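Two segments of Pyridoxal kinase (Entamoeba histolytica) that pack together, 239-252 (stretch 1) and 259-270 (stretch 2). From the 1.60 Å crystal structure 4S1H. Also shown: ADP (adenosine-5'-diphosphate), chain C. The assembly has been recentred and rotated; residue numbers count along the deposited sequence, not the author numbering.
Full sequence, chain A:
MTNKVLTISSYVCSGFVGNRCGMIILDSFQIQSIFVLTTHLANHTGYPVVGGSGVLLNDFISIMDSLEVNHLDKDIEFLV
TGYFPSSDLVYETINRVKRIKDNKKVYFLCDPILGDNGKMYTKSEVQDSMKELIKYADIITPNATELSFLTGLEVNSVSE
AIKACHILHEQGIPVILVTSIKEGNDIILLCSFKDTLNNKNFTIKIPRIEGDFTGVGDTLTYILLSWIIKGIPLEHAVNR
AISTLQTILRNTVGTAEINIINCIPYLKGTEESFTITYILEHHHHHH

Stretch 1 (239-252) NRAISTLQTILRNT
Stretch 2 259-270: NIINCIPYLKGT

A helix can hold an irregular segment by bonding it at one end, packing it in the middle and bridging it through water farther along, and this pair from pyridoxal kinase illustrates the pattern. Stretch 1 is helical through Arg250; Asn251 (phi/psi -98/15) leaves the helix and Thr252 (-104/130) is extended. Stretch 2 runs back along it in the opposite direction, with CA–CA separations of 5.0 Å for Thr252–Asn259, 6.4 Å for Thr244–Leu267 and 5.8 Å for Arg240–Thr270. Type I turns at Ile261–Ile264 and Tyr266–Gly269 curl its backbone, closed by Ile264 N to Ile261 O (3.2 Å) and Gly269 N to Tyr266 O (3.1 Å).

At the helix terminus, Asn259 (chi1 t) donates twice: ND2 to Asn251 O at 2.9 Å and N to Thr252 OG1 at 3.1 Å. Thr252 OG1 (chi1 m) is itself a donor to Ile248 O, 2.6 Å away, so one hydroxyl links the last helical turn to the start of stretch 2. Asn251 ND2 returns to Thr247 O at 2.7 Å, while Asn262 ND2 reaches Asn259 OD1 at 2.9 Å, satisfying the other half of that amide.

The middle is apolar. Ile248 (m, t) places CG1 3.9 Å from Cys263 CB and CD1 3.9 Å from Leu267 CD2; Leu267 (m, t) has its CA-to-CB bond directed away, yet its end comes nearer the helix.

Farther along, Thr244 (chi1 m) sets CG2 3.5 Å from Tyr266 O, but the polar link between Thr244 OG1 and stretch 2 runs through water. Thr244 OG1 donates to water 1 (2.7 Å), which donates to Leu267 O and Gly269 O, both 2.8 Å away. Water 2 donates to Thr244 OG1 (2.9 Å) and Tyr266 O (2.7 Å). Finally, extended Arg240 (m, t, t) lays a guanidinium face against Thr270 CG2, 3.6 Å from Arg240 NH1.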

ATOM      1  N   ASN A 239      15.598  17.872   7.823  1.00 16.20           N
ATOM      2  CA  ASN A 239      15.686  17.867   9.292  1.00 16.26           C
ATOM      3  C   ASN A 239      14.446  17.224   9.904  1.00 17.39           C
ATOM      4  O   ASN A 239      14.542  16.396  10.792  1.00 17.25           O
ATOM      5  CB  ASN A 239      15.890  19.294   9.799  1.00 18.33           C
ATOM      6  CG  ASN A 239      16.507  19.347  11.191  1.00 20.44           C
ATOM      7  OD1 ASN A 239      16.314  18.451  12.028  1.00 22.86           O
ATOM      8  ND2 ASN A 239      17.188  20.431  11.467  1.00 19.76           N
ATOM      9  N   ARG A 240      13.267  17.574   9.386  1.00 15.85           N
ATOM     10  CA  ARG A 240      12.028  16.954   9.880  1.00 16.08           C
ATOM     11  C   ARG A 240      12.020  15.456   9.634  1.00 15.53           C
ATOM     12  O   ARG A 240      11.641  14.676  10.496  1.00 15.80           O
ATOM     13  CB  ARG A 240      10.806  17.555   9.204  1.00 16.87           C
ATOM     14  CG  ARG A 240      10.518  18.972   9.619  1.00 17.87           C
ATOM     15  CD  ARG A 240       9.229  19.484   8.976  1.00 17.74           C
ATOM     16  NE  ARG A 240       9.019  20.887   9.271  1.00 19.63           N
ATOM     17  CZ  ARG A 240       7.923  21.593   8.942  1.00 20.66           C
ATOM     18  NH1 ARG A 240       6.924  21.026   8.298  1.00 23.66           N
ATOM     19  NH2 ARG A 240       7.842  22.875   9.284  1.00 25.34           N
ATOM     20  N   ALA A 241      12.470  15.053   8.448  1.00 15.09           N
ATOM     21  CA  ALA A 241      12.478  13.658   8.068  1.00 15.39           C
ATOM     22  C   ALA A 241      13.437  12.853   8.951  1.00 14.91           C
ATOM     23  O   ALA A 241      13.044  11.811   9.480  1.00 15.06           O
ATOM     24  CB  ALA A 241      12.791  13.485   6.591  1.00 17.37           C
ATOM     25  N   ILE A 242      14.644  13.378   9.186  1.00 15.56           N
ATOM     26  CA  ILE A 242      15.622  12.679  10.008  1.00 17.23           C
ATOM     27  C   ILE A 242      15.167  12.635  11.458  1.00 16.15           C
ATOM     28  O   ILE A 242      15.348  11.626  12.135  1.00 16.94           O
ATOM     29  CB  ILE A 242      17.013  13.361   9.892  1.00 17.20           C
ATOM     30  CG1 ILE A 242      17.500  13.213   8.443  1.00 18.57           C
ATOM     31  CG2 ILE A 242      18.005  12.883  10.961  1.00 24.60           C
ATOM     32  CD1 ILE A 242      18.141  11.914   8.052  1.00 27.08           C
ATOM     33  N   SER A 243      14.520  13.703  11.908  1.00 16.71           N
ATOM     34  CA  SER A 243      13.975  13.779  13.257  1.00 17.20           C
ATOM     35  C   SER A 243      12.881  12.783  13.480  1.00 17.18           C
ATOM     36  O   SER A 243      12.895  12.062  14.486  1.00 17.85           O
ATOM     37  CB  SER A 243      13.535  15.207  13.606  1.00 17.77           C
ATOM     38  OG  SER A 243      14.654  16.090  13.544  1.00 18.03           O
ATOM     39  N   THR A 244      11.928  12.729  12.548  1.00 16.64           N
ATOM     40  CA  THR A 244      10.831  11.770  12.630  1.00 17.21           C
ATOM     41  C   THR A 244      11.363  10.340  12.591  1.00 17.51           C
ATOM     42  O   THR A 244      10.933   9.491  13.368  1.00 17.12           O
ATOM     43  CB  THR A 244       9.818  12.047  11.523  1.00 18.42           C
ATOM     44  OG1 THR A 244       9.257  13.347  11.746  1.00 17.37           O
ATOM     45  CG2 THR A 244       8.703  11.002  11.506  1.00 17.86           C
ATOM     46  N   LEU A 245      12.368  10.101  11.754  1.00 16.52           N
ATOM     47  CA  LEU A 245      12.978   8.766  11.697  1.00 18.46           C
ATOM     48  C   LEU A 245      13.639   8.353  13.012  1.00 18.15           C
ATOM     49  O   LEU A 245      13.531   7.187  13.428  1.00 18.92           O
ATOM     50  CB  LEU A 245      13.977   8.703  10.544  1.00 21.51           C
ATOM     51  CG  LEU A 245      14.405   7.365   9.936  1.00 33.72           C
ATOM     52  CD1 LEU A 245      13.338   6.287   9.883  1.00 29.67           C
ATOM     53  CD2 LEU A 245      14.921   7.641   8.530  1.00 48.96           C
ATOM     54  N   GLN A 246      14.328   9.274  13.700  1.00 19.98           N
ATOM     55  CA  GLN A 246      14.896   8.950  15.016  1.00 23.18           C
ATOM     56  C   GLN A 246      13.813   8.540  15.981  1.00 21.71           C
ATOM     57  O   GLN A 246      13.948   7.564  16.712  1.00 23.64           O
ATOM     58  CB  GLN A 246      15.698  10.119  15.618  1.00 28.72           C
ATOM     59  CG  GLN A 246      17.075  10.300  15.038  1.00 58.83           C
ATOM     60  CD  GLN A 246      17.966   9.064  15.201  1.00 82.18           C
ATOM     61  OE1 GLN A 246      18.116   8.248  14.305  1.00 26.83           O
ATOM     62  NE2 GLN A 246      18.541   8.919  16.387  1.00 97.10           N
ATOM     63  N   THR A 247      12.675   9.237  15.937  1.00 20.26           N
ATOM     64  CA  THR A 247      11.552   8.877  16.778  1.00 22.17           C
ATOM     65  C   THR A 247      11.056   7.460  16.476  1.00 21.85           C
ATOM     66  O   THR A 247      10.810   6.692  17.407  1.00 23.29           O
ATOM     67  CB  THR A 247      10.403   9.885  16.622  1.00 21.74           C
ATOM     68  OG1 THR A 247      10.871  11.169  17.044  1.00 27.56           O
ATOM     69  CG2 THR A 247       9.182   9.467  17.458  1.00 27.66           C
ATOM     70  N   ILE A 248      10.936   7.113  15.198  1.00 19.60           N
ATOM     71  CA  ILE A 248      10.492   5.780  14.807  1.00 18.75           C
ATOM     72  C   ILE A 248      11.463   4.720  15.305  1.00 19.75           C
ATOM     73  O   ILE A 248      11.049   3.720  15.892  1.00 20.79           O
ATOM     74  CB  ILE A 248      10.301   5.642  13.288  1.00 19.07           C
ATOM     75  CG1 ILE A 248       9.169   6.556  12.802  1.00 17.28           C
ATOM     76  CG2 ILE A 248      10.008   4.188  12.892  1.00 19.26           C
ATOM     77  CD1 ILE A 248       9.165   6.758  11.310  1.00 18.20           C
ATOM     78  N   LEU A 249      12.753   4.966  15.111  1.00 19.01           N
ATOM     79  CA  LEU A 249      13.749   3.976  15.518  1.00 19.91           C
ATOM     80  C   LEU A 249      13.875   3.797  17.028  1.00 20.88           C
ATOM     81  O   LEU A 249      14.013   2.670  17.517  1.00 21.69           O
ATOM     82  CB  LEU A 249      15.105   4.328  14.936  1.00 19.50           C
ATOM     83  CG  LEU A 249      15.100   4.229  13.435  1.00 19.17           C
ATOM     84  CD1 LEU A 249      16.445   4.665  12.946  1.00 19.32           C
ATOM     85  CD2 LEU A 249      14.820   2.811  12.947  1.00 22.08           C
ATOM     86  N   ARG A 250      13.830   4.905  17.779  1.00 23.25           N
ATOM     87  CA  ARG A 250      13.816   4.832  19.252  1.00 24.25           C
ATOM     88  C   ARG A 250      12.642   4.012  19.748  1.00 24.09           C
ATOM     89  O   ARG A 250      12.719   3.357  20.787  1.00 24.83           O
ATOM     90  CB  ARG A 250      13.816   6.227  19.895  1.00 27.35           C
ATOM     91  CG  ARG A 250      15.189   6.917  19.848  1.00 30.44           C
ATOM     92  CD  ARG A 250      15.238   8.237  20.574  1.00 45.75           C
ATOM     93  NE  ARG A 250      16.448   9.015  20.265  1.00 39.96           N
ATOM     94  CZ  ARG A 250      16.796  10.144  20.883  1.00 74.09           C
ATOM     95  NH1 ARG A 250      16.050  10.645  21.867  1.00101.80           N
ATOM     96  NH2 ARG A 250      17.910  10.774  20.519  1.00122.12           N
ATOM     97  N   ASN A 251      11.550   4.025  18.985  1.00 23.32           N
ATOM     98  CA  ASN A 251      10.368   3.266  19.336  1.00 23.44           C
ATOM     99  C   ASN A 251      10.194   1.921  18.645  1.00 25.19           C
ATOM    100  O   ASN A 251       9.116   1.327  18.707  1.00 24.23           O
ATOM    101  CB  ASN A 251       9.148   4.157  19.111  1.00 23.05           C
ATOM    102  CG  ASN A 251       9.097   5.258  20.139  1.00 23.31           C
ATOM    103  OD1 ASN A 251       8.645   5.038  21.272  1.00 24.32           O
ATOM    104  ND2 ASN A 251       9.607   6.418  19.785  1.00 22.47           N
ATOM    105  N   THR A 252      11.267   1.423  18.039  1.00 27.06           N
ATOM    106  CA  THR A 252      11.254   0.153  17.344  1.00 25.70           C
ATOM    107  C   THR A 252      11.947  -0.877  18.210  1.00 35.05           C
ATOM    108  O   THR A 252      13.047  -0.636  18.698  1.00 36.47           O
ATOM    109  CB  THR A 252      11.947   0.288  15.980  1.00 23.79           C
ATOM    110  OG1 THR A 252      11.205   1.184  15.167  1.00 21.43           O
ATOM    111  CG2 THR A 252      12.098  -1.037  15.299  1.00 24.62           C
ATOM    112  N   ASN A 259       8.898   0.352  13.272  1.00 23.95           N
ATOM    113  CA  ASN A 259       7.585   0.508  13.906  1.00 24.99           C
ATOM    114  C   ASN A 259       6.740   1.651  13.278  1.00 21.95           C
ATOM    115  O   ASN A 259       6.201   2.504  13.986  1.00 26.42           O
ATOM    116  CB  ASN A 259       7.790   0.720  15.401  1.00 24.96           C
ATOM    117  CG  ASN A 259       6.543   0.516  16.215  1.00 27.30           C
ATOM    118  OD1 ASN A 259       5.565  -0.078  15.748  1.00 31.21           O
ATOM    119  ND2 ASN A 259       6.579   0.964  17.458  1.00 28.35           N
ATOM    120  N   ILE A 260       6.576   1.615  11.970  1.00 21.85           N
ATOM    121  CA  ILE A 260       5.976   2.711  11.263  1.00 20.93           C
ATOM    122  C   ILE A 260       4.456   2.786  11.486  1.00 22.99           C
ATOM    123  O   ILE A 260       3.928   3.880  11.563  1.00 20.89           O
ATOM    124  CB  ILE A 260       6.394   2.716   9.770  1.00 24.43           C
ATOM    125  CG1 ILE A 260       6.033   4.059   9.134  1.00 30.79           C
ATOM    126  CG2 ILE A 260       5.779   1.565   8.996  1.00 34.68           C
ATOM    127  CD1 ILE A 260       6.552   4.206   7.720  1.00 31.71           C
ATOM    128  N   ILE A 261       3.776   1.653  11.630  1.00 20.83           N
ATOM    129  CA  ILE A 261       2.283   1.681  11.805  1.00 21.64           C
ATOM    130  C   ILE A 261       1.882   2.401  13.105  1.00 21.21           C
ATOM    131  O   ILE A 261       1.050   3.312  13.101  1.00 19.70           O
ATOM    132  CB  ILE A 261       1.666   0.275  11.749  1.00 26.77           C
ATOM    133  CG1 ILE A 261       1.921  -0.401  10.390  1.00 27.21           C
ATOM    134  CG2 ILE A 261       0.153   0.328  11.985  1.00 27.99           C
ATOM    135  CD1 ILE A 261       1.338   0.297   9.173  1.00 31.38           C
ATOM    136  N   ASN A 262       2.508   2.037  14.216  1.00 20.30           N
ATOM    137  CA  ASN A 262       2.260   2.701  15.493  1.00 21.91           C
ATOM    138  C   ASN A 262       2.718   4.160  15.533  1.00 20.93           C
ATOM    139  O   ASN A 262       2.204   4.941  16.334  1.00 24.32           O
ATOM    140  CB  ASN A 262       2.829   1.889  16.653  1.00 25.39           C
ATOM    141  CG  ASN A 262       2.118   0.549  16.806  1.00 35.86           C
ATOM    142  OD1 ASN A 262       0.885   0.511  16.799  1.00 31.98           O
ATOM    143  ND2 ASN A 262       2.878  -0.561  16.827  1.00 31.53           N
ATOM    144  N   CYS A 263       3.660   4.510  14.649  1.00 21.20           N
ATOM    145  CA  CYS A 263       4.182   5.841  14.567  1.00 21.13           C
ATOM    146  C   CYS A 263       3.470   6.703  13.538  1.00 19.04           C
ATOM    147  O   CYS A 263       3.835   7.860  13.380  1.00 20.46           O
ATOM    148  CB  CYS A 263       5.703   5.792  14.313  1.00 22.16           C
ATOM    149  SG  CYS A 263       6.604   5.172  15.778  1.00 27.03           S
ATOM    150  N   ILE A 264       2.391   6.200  12.904  1.00 18.55           N
ATOM    151  CA  ILE A 264       1.672   7.010  11.930  1.00 18.74           C
ATOM    152  C   ILE A 264       1.299   8.407  12.438  1.00 20.28           C
ATOM    153  O   ILE A 264       1.501   9.350  11.704  1.00 25.27           O
ATOM    154  CB  ILE A 264       0.440   6.236  11.351  1.00 18.82           C
ATOM    155  CG1 ILE A 264       0.906   5.236  10.289  1.00 18.33           C
ATOM    156  CG2 ILE A 264      -0.611   7.185  10.773  1.00 27.04           C
ATOM    157  CD1 ILE A 264      -0.143   4.187   9.911  1.00 18.86           C
ATOM    158  N   PRO A 265       0.859   8.559  13.708  1.00 23.91           N
ATOM    159  CA  PRO A 265       0.503   9.883  14.257  1.00 23.63           C
ATOM    160  C   PRO A 265       1.639  10.912  14.343  1.00 28.46           C
ATOM    161  O   PRO A 265       1.357  12.097  14.512  1.00 33.66           O
ATOM    162  CB  PRO A 265      -0.008   9.539  15.664  1.00 35.04           C
ATOM    163  CG  PRO A 265      -0.567   8.178  15.520  1.00 36.38           C
ATOM    164  CD  PRO A 265       0.362   7.477  14.579  1.00 26.15           C
ATOM    165  N   TYR A 266       2.886  10.447  14.261  1.00 23.04           N
ATOM    166  CA  TYR A 266       4.084  11.289  14.361  1.00 23.94           C
ATOM    167  C   TYR A 266       4.734  11.527  13.003  1.00 22.51           C
ATOM    168  O   TYR A 266       5.737  12.234  12.940  1.00 20.84           O
ATOM    169  CB  TYR A 266       5.112  10.671  15.336  1.00 25.93           C
ATOM    170  CG  TYR A 266       4.512  10.364  16.687  1.00 30.96           C
ATOM    171  CD1 TYR A 266       4.273  11.372  17.614  1.00 36.75           C
ATOM    172  CD2 TYR A 266       4.109   9.075  17.010  1.00 30.61           C
ATOM    173  CE1 TYR A 266       3.693  11.088  18.830  1.00 33.95           C
ATOM    174  CE2 TYR A 266       3.523   8.778  18.218  1.00 32.18           C
ATOM    175  CZ  TYR A 266       3.301   9.785  19.128  1.00 28.63           C
ATOM    176  OH  TYR A 266       2.719   9.520  20.334  1.00 36.72           O
ATOM    177  N   LEU A 267       4.162  10.994  11.915  1.00 22.05           N
ATOM    178  CA  LEU A 267       4.811  11.090  10.617  1.00 19.64           C
ATOM    179  C   LEU A 267       4.827  12.525  10.075  1.00 18.32           C
ATOM    180  O   LEU A 267       5.801  12.905   9.411  1.00 21.53           O
ATOM    181  CB  LEU A 267       4.177  10.141   9.597  1.00 20.25           C
ATOM    182  CG  LEU A 267       4.458   8.653   9.780  1.00 22.11           C
ATOM    183  CD1 LEU A 267       3.689   7.866   8.760  1.00 17.82           C
ATOM    184  CD2 LEU A 267       5.949   8.318   9.630  1.00 25.82           C
ATOM    185  N   LYS A 268       3.805  13.300  10.424  1.00 19.94           N
ATOM    186  CA  LYS A 268       3.677  14.713  10.069  1.00 23.23           C
ATOM    187  C   LYS A 268       4.260  15.635  11.121  1.00 21.47           C
ATOM    188  O   LYS A 268       4.002  16.842  11.116  1.00 24.06           O
ATOM    189  CB  LYS A 268       2.204  15.089   9.828  1.00 26.99           C
ATOM    190  CG  LYS A 268       1.601  14.490   8.568  1.00 37.75           C
ATOM    191  CD  LYS A 268       0.168  14.966   8.316  1.00 46.38           C
ATOM    192  CE  LYS A 268       0.022  16.477   8.202  1.00 51.95           C
ATOM    193  NZ  LYS A 268       1.043  17.251   7.421  1.00 47.22           N
ATOM    194  N   GLY A 269       5.090  15.091  12.019  1.00 21.76           N
ATOM    195  CA  GLY A 269       5.820  15.885  12.999  1.00 23.10           C
ATOM    196  C   GLY A 269       6.655  16.954  12.363  1.00 20.96           C
ATOM    197  O   GLY A 269       7.258  16.741  11.313  1.00 19.96           O
ATOM    198  N   THR A 270       6.682  18.103  13.011  1.00 20.65           N
ATOM    199  CA  THR A 270       7.418  19.260  12.515  1.00 20.57           C
ATOM    200  C   THR A 270       8.633  19.553  13.352  1.00 21.09           C
ATOM    201  O   THR A 270       9.345  20.507  13.039  1.00 24.16           O
ATOM    202  CB  THR A 270       6.530  20.524  12.492  1.00 23.60           C
ATOM    203  OG1 THR A 270       6.026  20.771  13.805  1.00 27.54           O
ATOM    204  CG2 THR A 270       5.410  20.354  11.515  1.00 26.98           C
TER
HETATM  205  PB  ADP C 301      19.387   2.838   3.719  1.00 22.47           P
HETATM  206  O1B ADP C 301      20.710   2.201   4.078  1.00 24.27           O
HETATM  207  O2B ADP C 301      18.187   1.985   4.097  1.00 23.92           O
HETATM  208  O3B ADP C 301      19.404   3.384   2.325  1.00 24.92           O
HETATM  209  PA  ADP C 301      20.311   4.733   5.710  1.00 22.51           P
HETATM  210  O1A ADP C 301      21.152   5.771   5.018  1.00 20.89           O
HETATM  211  O2A ADP C 301      20.979   3.595   6.409  1.00 19.50           O
HETATM  212  O3A ADP C 301      19.235   4.131   4.657  1.00 21.49           O
HETATM  213  O5' ADP C 301      19.341   5.436   6.744  1.00 23.04           O
HETATM  214  C5' ADP C 301      18.468   6.498   6.419  1.00 23.46           C
HETATM  215  C4' ADP C 301      18.350   7.357   7.646  1.00 21.40           C
HETATM  216  O4' ADP C 301      17.856   6.568   8.728  1.00 19.68           O
HETATM  217  C3' ADP C 301      19.710   7.878   8.097  1.00 20.93           C
HETATM  218  O3' ADP C 301      20.010   9.139   7.489  1.00 19.42           O
HETATM  219  C2' ADP C 301      19.542   7.951   9.584  1.00 17.94           C
HETATM  220  O2' ADP C 301      18.906   9.172   9.934  1.00 23.55           O
HETATM  221  C1' ADP C 301      18.593   6.814   9.917  1.00 21.82           C
HETATM  222  N9  ADP C 301      19.243   5.567  10.384  1.00 19.29           N
HETATM  223  C8  ADP C 301      19.460   4.421   9.726  1.00 23.93           C
HETATM  224  N7  ADP C 301      20.061   3.496  10.516  1.00 24.79           N
HETATM  225  C5  ADP C 301      20.223   4.066  11.718  1.00 25.28           C
HETATM  226  C6  ADP C 301      20.776   3.653  13.029  1.00 18.32           C
HETATM  227  N6  ADP C 301      21.291   2.414  13.174  1.00 28.07           N
HETATM  228  N1  ADP C 301      20.755   4.561  14.027  1.00 25.86           N
HETATM  229  C2  ADP C 301      20.239   5.812  13.866  1.00 38.32           C
HETATM  230  N3  ADP C 301      19.713   6.246  12.702  1.00 23.35           N
HETATM  231  C4  ADP C 301      19.681   5.427  11.625  1.00 22.17           C
HETATM  232  O   HOH W   1       7.977  14.605   9.699  1.00 16.12           O
HETATM  233  O   HOH W   2       7.800  13.314  14.246  1.00 25.97           O